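Local structure of reticulocyte-binding protein 2a (Plasmodium vivax, 4Z8N) at residues L174-M188 / N205-E219. The protein probably binds a receptor on the surface of reticulocytes during blood-cell invasion by the parasite, through the erythrocyte-binding domain described here. Sequence-based numbering, arbitrary orientation.
Sequences LSTLKASLQLGVTLM and NFLQEEMLDIITIGE
I215 turns CG1 beside its backbone N (chi1 -70°) and keeps CD1 extended, which drives the methyl into helix 174-188. There it sits as a knob in a hole formed by L174, L177, K178 and L181. I215 CD1 lies 3.6 Å from K178 CA, so the knob reaches the backbone of the facing helix. L181 takes the same kind of first torsion (chi1 -71°) and points back across the interface. Its CD1 packs 3.7 Å from I215 CD1 and also meets M211 CB. L212 CD2 closes over L181 CB at 3.7 Å. The chains of L181 and M211 cross at about a right angle, and the bent end of M211 brings CE near the CD2 methyls of L177 and L181.

Side chains lie against the main chain at two glycines. L174 CD1 rests on G218, 3.7 Å from its C atom. The amide end of Q208 lies against the backbone of G184 and V185. At this end of the contact, M188 CE touches N205 ND2 at 3.5 Å; that amide nitrogen is hydrogen-bonded to I201 O.

K178 extends fully beyond CG, along the side of the contact. Its NZ makes a long salt bridge with E219 OE2, 3.4 Å, a weak hydrogen bond. A water also bridges them: it accepts from K178 NZ at 2.8 Å and donates to E219 OE1. The same water is hydrogen-bonded to T216 OG1.

Helix 246-297 touches L207, M211 and I214, and helix 71-85 touches F206, L207 and E210. The two segments run antiparallel, at 152°, with axes 10.1 Å apart. They belong to successive helices, 168-194 and 199-237, which form an antiparallel helical hairpin with one knob-into-hole contact, at I215, within the Rh5 coiled-coil family region of the largely helical erythrocyte-binding domain.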
loop_
_atom_site.group_PDB
_atom_site.type_symbol
_atom_site.label_atom_id
_atom_site.label_comp_id
_atom_site.label_asym_id
_atom_site.label_seq_id
_atom_site.Cartn_x
_atom_site.Cartn_y
_atom_site.Cartn_z
ATOM N N LEU A 174 -8.804 12.440 -2.113
ATOM C CA LEU A 174 -9.183 11.256 -2.882
ATOM C C LEU A 174 -10.663 11.269 -3.249
ATOM O O LEU A 174 -11.028 11.014 -4.396
ATOM C CB LEU A 174 -8.858 9.979 -2.105
ATOM C CG LEU A 174 -7.379 9.678 -1.864
ATOM C CD1 LEU A 174 -7.210 8.355 -1.124
ATOM C CD2 LEU A 174 -6.620 9.663 -3.176
ATOM N N SER A 175 -11.503 11.576 -2.266
ATOM C CA SER A 175 -12.949 11.599 -2.454
ATOM C C SER A 175 -13.382 12.680 -3.444
ATOM O O SER A 175 -14.255 12.458 -4.284
ATOM C CB SER A 175 -13.644 11.810 -1.108
ATOM O OG SER A 175 -15.037 12.005 -1.270
ATOM N N THR A 176 -12.764 13.852 -3.342
ATOM C CA THR A 176 -13.128 14.979 -4.188
ATOM C C THR A 176 -12.625 14.777 -5.618
ATOM O O THR A 176 -13.327 15.083 -6.584
ATOM C CB THR A 176 -12.579 16.300 -3.615
ATOM O OG1 THR A 176 -13.125 16.507 -2.309
ATOM C CG2 THR A 176 -12.968 17.469 -4.488
ATOM N N LEU A 177 -11.416 14.244 -5.749
ATOM C CA LEU A 177 -10.863 13.958 -7.066
ATOM C C LEU A 177 -11.636 12.831 -7.743
ATOM O O LEU A 177 -11.894 12.882 -8.946
ATOM C CB LEU A 177 -9.380 13.599 -6.966
ATOM C CG LEU A 177 -8.647 13.470 -8.303
ATOM C CD1 LEU A 177 -8.738 14.774 -9.082
ATOM C CD2 LEU A 177 -7.195 13.072 -8.086
ATOM N N LYS A 178 -12.007 11.817 -6.966
ATOM C CA LYS A 178 -12.804 10.708 -7.486
ATOM C C LYS A 178 -14.098 11.207 -8.114
ATOM O O LYS A 178 -14.472 10.777 -9.204
ATOM C CB LYS A 178 -13.115 9.706 -6.377
ATOM C CG LYS A 178 -13.913 8.494 -6.822
ATOM C CD LYS A 178 -14.164 7.571 -5.639
ATOM C CE LYS A 178 -14.848 6.288 -6.062
ATOM N NZ LYS A 178 -15.064 5.387 -4.896
ATOM N N ALA A 179 -14.771 12.121 -7.423
ATOM C CA ALA A 179 -16.025 12.677 -7.908
ATOM C C ALA A 179 -15.842 13.394 -9.246
ATOM O O ALA A 179 -16.651 13.227 -10.154
ATOM C CB ALA A 179 -16.620 13.624 -6.873
ATOM N N SER A 180 -14.777 14.184 -9.368
ATOM C CA SER A 180 -14.523 14.916 -10.607
ATOM C C SER A 180 -14.179 13.956 -11.746
ATOM O O SER A 180 -14.514 14.211 -12.905
ATOM C CB SER A 180 -13.403 15.948 -10.419
ATOM O OG SER A 180 -12.176 15.331 -10.076
ATOM N N LEU A 181 -13.525 12.849 -11.411
ATOM C CA LEU A 181 -13.209 11.822 -12.399
ATOM C C LEU A 181 -14.472 11.108 -12.867
ATOM O O LEU A 181 -14.591 10.749 -14.035
ATOM C CB LEU A 181 -12.218 10.809 -11.829
ATOM C CG LEU A 181 -10.785 11.307 -11.623
ATOM C CD1 LEU A 181 -9.960 10.252 -10.908
ATOM C CD2 LEU A 181 -10.138 11.690 -12.953
ATOM N N GLN A 182 -15.414 10.907 -11.951
ATOM C CA GLN A 182 -16.667 10.249 -12.295
ATOM C C GLN A 182 -17.507 11.155 -13.193
ATOM O O GLN A 182 -18.230 10.683 -14.072
ATOM C CB GLN A 182 -17.434 9.860 -11.029
ATOM C CG GLN A 182 -16.773 8.721 -10.257
ATOM C CD GLN A 182 -17.419 8.462 -8.908
ATOM O OE1 GLN A 182 -17.932 9.377 -8.262
ATOM N NE2 GLN A 182 -17.402 7.205 -8.477
ATOM N N LEU A 183 -17.402 12.460 -12.963
ATOM C CA LEU A 183 -18.018 13.445 -13.841
ATOM C C LEU A 183 -17.371 13.385 -15.219
ATOM O O LEU A 183 -18.060 13.419 -16.239
ATOM C CB LEU A 183 -17.892 14.850 -13.250
ATOM C CG LEU A 183 -18.173 16.028 -14.183
ATOM C CD1 LEU A 183 -19.622 16.024 -14.651
ATOM C CD2 LEU A 183 -17.833 17.345 -13.495
ATOM N N GLY A 184 -16.043 13.297 -15.238
ATOM C CA GLY A 184 -15.293 13.171 -16.475
ATOM C C GLY A 184 -15.709 11.956 -17.289
ATOM O O GLY A 184 -15.843 12.038 -18.509
ATOM N N VAL A 185 -15.916 10.828 -16.610
ATOM C CA VAL A 185 -16.343 9.590 -17.269
ATOM C C VAL A 185 -17.706 9.762 -17.920
ATOM O O VAL A 185 -17.895 9.420 -19.086
ATOM C CB VAL A 185 -16.372 8.402 -16.281
ATOM C CG1 VAL A 185 -17.025 7.192 -16.919
ATOM C CG2 VAL A 185 -14.951 8.058 -15.808
ATOM N N THR A 186 -18.645 10.312 -17.163
ATOM C CA THR A 186 -19.986 10.574 -17.663
ATOM C C THR A 186 -19.950 11.520 -18.859
ATOM O O THR A 186 -20.628 11.301 -19.861
ATOM C CB THR A 186 -20.875 11.171 -16.562
ATOM O OG1 THR A 186 -21.013 10.222 -15.497
ATOM C CG2 THR A 186 -22.245 11.522 -17.115
ATOM N N LEU A 187 -19.147 12.572 -18.745
ATOM C CA LEU A 187 -18.970 13.530 -19.829
ATOM C C LEU A 187 -18.460 12.859 -21.107
ATOM O O LEU A 187 -18.943 13.147 -22.204
ATOM C CB LEU A 187 -18.008 14.636 -19.395
ATOM C CG LEU A 187 -17.610 15.653 -20.464
ATOM C CD1 LEU A 187 -18.816 16.464 -20.915
ATOM C CD2 LEU A 187 -16.505 16.560 -19.949
ATOM N N MET A 188 -17.492 11.957 -20.961
ATOM C CA MET A 188 -16.902 11.273 -22.110
ATOM C C MET A 188 -17.888 10.313 -22.777
ATOM O O MET A 188 -17.771 10.031 -23.970
ATOM C CB MET A 188 -15.632 10.524 -21.699
ATOM C CG MET A 188 -14.459 11.432 -21.359
ATOM S SD MET A 188 -14.042 12.605 -22.670
ATOM C CE MET A 188 -13.534 11.493 -23.980
ATOM N N ASN A 205 -10.135 8.350 -21.602
ATOM C CA ASN A 205 -10.728 7.104 -21.160
ATOM C C ASN A 205 -9.815 6.150 -20.396
ATOM O O ASN A 205 -10.208 5.663 -19.349
ATOM C CB ASN A 205 -11.258 6.473 -22.427
ATOM C CG ASN A 205 -12.680 6.864 -22.707
ATOM O OD1 ASN A 205 -13.563 6.138 -22.284
ATOM N ND2 ASN A 205 -12.907 8.163 -23.082
ATOM N N PHE A 206 -8.602 5.903 -20.889
ATOM C CA PHE A 206 -7.631 5.082 -20.154
ATOM C C PHE A 206 -7.070 5.760 -18.891
ATOM O O PHE A 206 -6.945 5.136 -17.827
ATOM C CB PHE A 206 -6.480 4.708 -21.078
ATOM C CG PHE A 206 -5.316 4.073 -20.379
ATOM C CD1 PHE A 206 -5.385 2.758 -19.954
ATOM C CD2 PHE A 206 -4.146 4.783 -20.168
ATOM C CE1 PHE A 206 -4.318 2.167 -19.325
ATOM C CE2 PHE A 206 -3.075 4.198 -19.539
ATOM C CZ PHE A 206 -3.159 2.887 -19.116
ATOM N N LEU A 207 -6.708 7.032 -19.032
ATOM C CA LEU A 207 -6.132 7.814 -17.939
ATOM C C LEU A 207 -7.123 8.052 -16.794
ATOM O O LEU A 207 -6.770 7.883 -15.631
ATOM C CB LEU A 207 -5.614 9.149 -18.469
ATOM C CG LEU A 207 -4.775 9.976 -17.500
ATOM C CD1 LEU A 207 -3.722 9.117 -16.826
ATOM C CD2 LEU A 207 -4.126 11.107 -18.247
ATOM N N GLN A 208 -8.392 8.277 -17.129
ATOM C CA GLN A 208 -9.474 8.349 -16.157
ATOM C C GLN A 208 -9.622 7.043 -15.415
ATOM O O GLN A 208 -9.833 7.034 -14.238
ATOM C CB GLN A 208 -10.824 8.710 -16.780
ATOM C CG GLN A 208 -11.018 10.163 -17.125
ATOM C CD GLN A 208 -12.255 10.455 -17.947
ATOM O OE1 GLN A 208 -12.571 11.580 -18.181
ATOM N NE2 GLN A 208 -12.931 9.445 -18.385
ATOM N N GLU A 209 -9.529 5.934 -16.122
ATOM C CA GLU A 209 -9.709 4.645 -15.447
ATOM C C GLU A 209 -8.564 4.309 -14.492
ATOM O O GLU A 209 -8.799 3.809 -13.391
ATOM C CB GLU A 209 -9.868 3.511 -16.460
ATOM C CG GLU A 209 -10.322 2.173 -15.851
ATOM C CD GLU A 209 -10.910 1.234 -16.892
ATOM O OE1 GLU A 209 -11.104 1.689 -18.038
ATOM O OE2 GLU A 209 -11.172 0.051 -16.575
ATOM N N GLU A 210 -7.326 4.567 -14.904
ATOM C CA GLU A 210 -6.198 4.238 -14.042
ATOM C C GLU A 210 -6.104 5.227 -12.881
ATOM O O GLU A 210 -5.590 4.888 -11.820
ATOM C CB GLU A 210 -4.885 4.178 -14.843
ATOM C CG GLU A 210 -4.398 5.481 -15.449
ATOM C CD GLU A 210 -3.059 5.316 -16.165
ATOM O OE1 GLU A 210 -2.292 4.393 -15.810
ATOM O OE2 GLU A 210 -2.771 6.104 -17.090
ATOM N N MET A 211 -6.630 6.434 -13.059
ATOM C CA MET A 211 -6.688 7.375 -11.944
ATOM C C MET A 211 -7.705 6.911 -10.907
ATOM O O MET A 211 -7.474 7.043 -9.705
ATOM C CB MET A 211 -7.018 8.786 -12.429
ATOM C CG MET A 211 -5.824 9.499 -13.034
ATOM S SD MET A 211 -6.148 11.208 -13.493
ATOM C CE MET A 211 -6.235 11.989 -11.881
ATOM N N LEU A 212 -8.820 6.354 -11.374
ATOM C CA LEU A 212 -9.814 5.774 -10.479
ATOM C C LEU A 212 -9.248 4.536 -9.778
ATOM O O LEU A 212 -9.529 4.301 -8.602
ATOM C CB LEU A 212 -11.098 5.427 -11.242
ATOM C CG LEU A 212 -11.970 6.612 -11.679
ATOM C CD1 LEU A 212 -13.107 6.153 -12.582
ATOM C CD2 LEU A 212 -12.525 7.358 -10.476
ATOM N N ASP A 213 -8.442 3.760 -10.499
ATOM C CA ASP A 213 -7.798 2.573 -9.929
ATOM C C ASP A 213 -6.802 2.938 -8.837
ATOM O O ASP A 213 -6.716 2.264 -7.810
ATOM C CB ASP A 213 -7.087 1.767 -11.017
ATOM C CG ASP A 213 -8.049 1.037 -11.924
ATOM O OD1 ASP A 213 -9.166 0.710 -11.469
ATOM O OD2 ASP A 213 -7.688 0.790 -13.093
ATOM N N ILE A 214 -6.038 3.996 -9.079
ATOM C CA ILE A 214 -5.104 4.516 -8.088
ATOM C C ILE A 214 -5.856 4.966 -6.836
ATOM O O ILE A 214 -5.420 4.709 -5.713
ATOM C CB ILE A 214 -4.283 5.693 -8.657
ATOM C CG1 ILE A 214 -3.323 5.200 -9.741
ATOM C CG2 ILE A 214 -3.502 6.387 -7.561
ATOM C CD1 ILE A 214 -2.551 6.312 -10.423
ATOM N N ILE A 215 -6.992 5.628 -7.031
ATOM C CA ILE A 215 -7.817 6.076 -5.909
ATOM C C ILE A 215 -8.340 4.884 -5.107
ATOM O O ILE A 215 -8.350 4.916 -3.874
ATOM C CB ILE A 215 -8.993 6.954 -6.392
ATOM C CG1 ILE A 215 -8.460 8.298 -6.888
ATOM C CG2 ILE A 215 -10.007 7.180 -5.275
ATOM C CD1 ILE A 215 -9.530 9.252 -7.349
ATOM N N THR A 216 -8.751 3.830 -5.808
ATOM C CA THR A 216 -9.203 2.603 -5.153
ATOM C C THR A 216 -8.114 2.023 -4.244
ATOM O O THR A 216 -8.382 1.658 -3.100
ATOM C CB THR A 216 -9.634 1.544 -6.182
ATOM O OG1 THR A 216 -10.771 2.026 -6.909
ATOM C CG2 THR A 216 -10.008 0.244 -5.492
ATOM N N ILE A 217 -6.888 1.949 -4.755
ATOM C CA ILE A 217 -5.746 1.520 -3.950
ATOM C C ILE A 217 -5.505 2.482 -2.785
ATOM O O ILE A 217 -5.263 2.060 -1.653
ATOM C CB ILE A 217 -4.463 1.423 -4.799
ATOM C CG1 ILE A 217 -4.633 0.385 -5.907
ATOM C CG2 ILE A 217 -3.270 1.063 -3.930
ATOM C CD1 ILE A 217 -3.476 0.347 -6.888
ATOM N N GLY A 218 -5.577 3.778 -3.073
ATOM C CA GLY A 218 -5.394 4.802 -2.061
ATOM C C GLY A 218 -6.428 4.732 -0.953
ATOM O O GLY A 218 -6.119 4.982 0.212
ATOM N N GLU A 219 -7.660 4.392 -1.316
ATOM C CA GLU A 219 -8.731 4.231 -0.337
ATOM C C GLU A 219 -8.492 3.006 0.540
ATOM O O GLU A 219 -8.827 3.005 1.724
ATOM C CB GLU A 219 -10.089 4.116 -1.031
ATOM C CG GLU A 219 -10.589 5.399 -1.666
ATOM C CD GLU A 219 -11.842 5.179 -2.494
ATOM O OE1 GLU A 219 -12.124 4.015 -2.850
ATOM O OE2 GLU A 219 -12.542 6.167 -2.788
HETATM O O HOH W 1 -13.039 3.421 -5.108
#